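Side-chain contact in uncharacterized protein (Staphylococcus aureus subsp. aureus, PDB 4H0A), which is of unknown function but belongs to the CAP family of cysteine-rich secretory proteins and carries a CAP-associated N-terminal region: residues 195-198 / 199-203. Sequence-based numbering, arbitrary orientation.
Sequences NKRP and VEQNP
Gln201 sets its amide slantwise across the methylenes of Arg197 at the turn where the loop after strand 184-185 leads into helix 201-219, an example of a buried amide that packs against a neighbouring side chain while its oxygen is bonded to a backbone N-H distant in sequence. With CG anti to the backbone N (chi1 -169°) and the chain extended beyond it, the amide reaches back over Arg197 and Pro198. Its NE2 comes 3.7 Å from Arg197 CD, and its OE1 lies 3.7 Å from Arg197 CG. Arg197 is itself extended from CG to NE. NE2 stands at the guanidinium edge, near its plane, 3.6 Å from Arg197 NE, yet the amide and guanidinium planes are 64° apart, so the groups do not stack. Both nitrogens carry N-H, and their approach is one of packing.

Pro198 borders the same amide, its CD 3.6 Å from Gln201 OE1. A bend at chi2 (88°) in Glu200 brings its OE1 to 3.6 Å from Pro198 CB. The backbone closes the turn: Gln201 N donates to Pro198 O over 3.0 Å, from well above the carbonyl plane. A water also donates to Pro198 O and accepts from Asn202 N, bridging the turn to the next amide of the helix.

The polar ends find their partners beyond the turn: Gln201 OE1 accepts from Arg66 N, and Arg197 NH2 forms a salt bridge with Asp314. Within the turn, then, methylenes and amide meet in van der Waals contact, while Pro198 O is gripped by Gln201 N and the water.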
loop_
_atom_site.group_PDB
_atom_site.type_symbol
_atom_site.label_atom_id
_atom_site.label_comp_id
_atom_site.label_asym_id
_atom_site.label_seq_id
_atom_site.Cartn_x
_atom_site.Cartn_y
_atom_site.Cartn_z
ATOM N N ASN A 195 -1.078 -5.155 -19.336
ATOM C CA ASN A 195 -2.265 -5.696 -19.996
ATOM C C ASN A 195 -3.517 -5.197 -19.249
ATOM O O ASN A 195 -3.400 -4.548 -18.202
ATOM C CB ASN A 195 -2.211 -7.244 -20.085
ATOM C CG ASN A 195 -2.331 -8.012 -18.779
ATOM O OD1 ASN A 195 -2.168 -7.472 -17.678
ATOM N ND2 ASN A 195 -2.568 -9.314 -18.873
ATOM N N LYS A 196 -4.705 -5.501 -19.791
ATOM C CA LYS A 196 -5.998 -5.117 -19.211
ATOM C C LYS A 196 -6.124 -5.580 -17.751
ATOM O O LYS A 196 -5.666 -6.677 -17.414
ATOM C CB LYS A 196 -7.137 -5.735 -20.054
ATOM C CG LYS A 196 -8.555 -5.514 -19.530
ATOM C CD LYS A 196 -9.598 -5.889 -20.587
ATOM C CE LYS A 196 -11.000 -6.030 -20.036
ATOM N NZ LYS A 196 -11.586 -4.723 -19.639
ATOM N N ARG A 197 -6.734 -4.745 -16.885
ATOM C CA ARG A 197 -6.969 -5.142 -15.497
ATOM C C ARG A 197 -8.081 -6.191 -15.468
ATOM O O ARG A 197 -9.121 -5.972 -16.095
ATOM C CB ARG A 197 -7.387 -3.942 -14.614
ATOM C CG ARG A 197 -6.315 -2.887 -14.429
ATOM C CD ARG A 197 -6.753 -1.814 -13.443
ATOM N NE ARG A 197 -5.655 -0.906 -13.095
ATOM C CZ ARG A 197 -5.227 0.115 -13.839
ATOM N NH1 ARG A 197 -5.810 0.392 -15.005
ATOM N NH2 ARG A 197 -4.215 0.868 -13.425
ATOM N N PRO A 198 -7.946 -7.312 -14.745
ATOM C CA PRO A 198 -9.096 -8.228 -14.653
ATOM C C PRO A 198 -10.243 -7.557 -13.885
ATOM O O PRO A 198 -10.003 -6.626 -13.102
ATOM C CB PRO A 198 -8.533 -9.443 -13.906
ATOM C CG PRO A 198 -7.383 -8.927 -13.141
ATOM C CD PRO A 198 -6.816 -7.763 -13.907
ATOM N N VAL A 199 -11.485 -8.019 -14.122
ATOM C CA VAL A 199 -12.692 -7.486 -13.470
ATOM C C VAL A 199 -12.572 -7.504 -11.918
ATOM O O VAL A 199 -13.160 -6.643 -11.258
ATOM C CB VAL A 199 -13.969 -8.255 -13.951
ATOM C CG1 VAL A 199 -13.984 -9.708 -13.460
ATOM C CG2 VAL A 199 -15.247 -7.532 -13.530
ATOM N N GLU A 200 -11.821 -8.465 -11.343
ATOM C CA GLU A 200 -11.658 -8.571 -9.888
ATOM C C GLU A 200 -10.753 -7.530 -9.295
ATOM O O GLU A 200 -10.802 -7.343 -8.080
ATOM C CB GLU A 200 -11.063 -9.936 -9.483
ATOM C CG GLU A 200 -11.927 -11.143 -9.791
ATOM C CD GLU A 200 -11.742 -11.757 -11.169
ATOM O OE1 GLU A 200 -11.167 -11.078 -12.053
ATOM O OE2 GLU A 200 -12.205 -12.902 -11.374
ATOM N N GLN A 201 -9.885 -6.892 -10.091
ATOM C CA GLN A 201 -8.887 -5.991 -9.520
ATOM C C GLN A 201 -9.489 -4.772 -8.803
ATOM O O GLN A 201 -9.274 -4.657 -7.616
ATOM C CB GLN A 201 -7.874 -5.531 -10.579
ATOM C CG GLN A 201 -6.682 -4.805 -9.938
ATOM C CD GLN A 201 -5.559 -4.517 -10.902
ATOM O OE1 GLN A 201 -5.282 -5.286 -11.824
ATOM N NE2 GLN A 201 -4.834 -3.441 -10.671
ATOM N N ASN A 202 -10.194 -3.863 -9.497
ATOM C CA ASN A 202 -10.744 -2.649 -8.859
ATOM C C ASN A 202 -11.514 -2.933 -7.546
ATOM O O ASN A 202 -11.164 -2.340 -6.530
ATOM C CB ASN A 202 -11.651 -1.876 -9.827
ATOM C CG ASN A 202 -10.928 -1.121 -10.920
ATOM O OD1 ASN A 202 -9.725 -0.846 -10.844
ATOM N ND2 ASN A 202 -11.673 -0.739 -11.957
ATOM N N PRO A 203 -12.513 -3.833 -7.486
ATOM C CA PRO A 203 -13.206 -4.041 -6.194
ATOM C C PRO A 203 -12.284 -4.582 -5.094
ATOM O O PRO A 203 -12.489 -4.260 -3.933
ATOM C CB PRO A 203 -14.325 -5.046 -6.530
ATOM C CG PRO A 203 -13.974 -5.614 -7.849
ATOM C CD PRO A 203 -13.132 -4.621 -8.571
HETATM O O HOH W 1 -11.117 -4.176 -12.319
#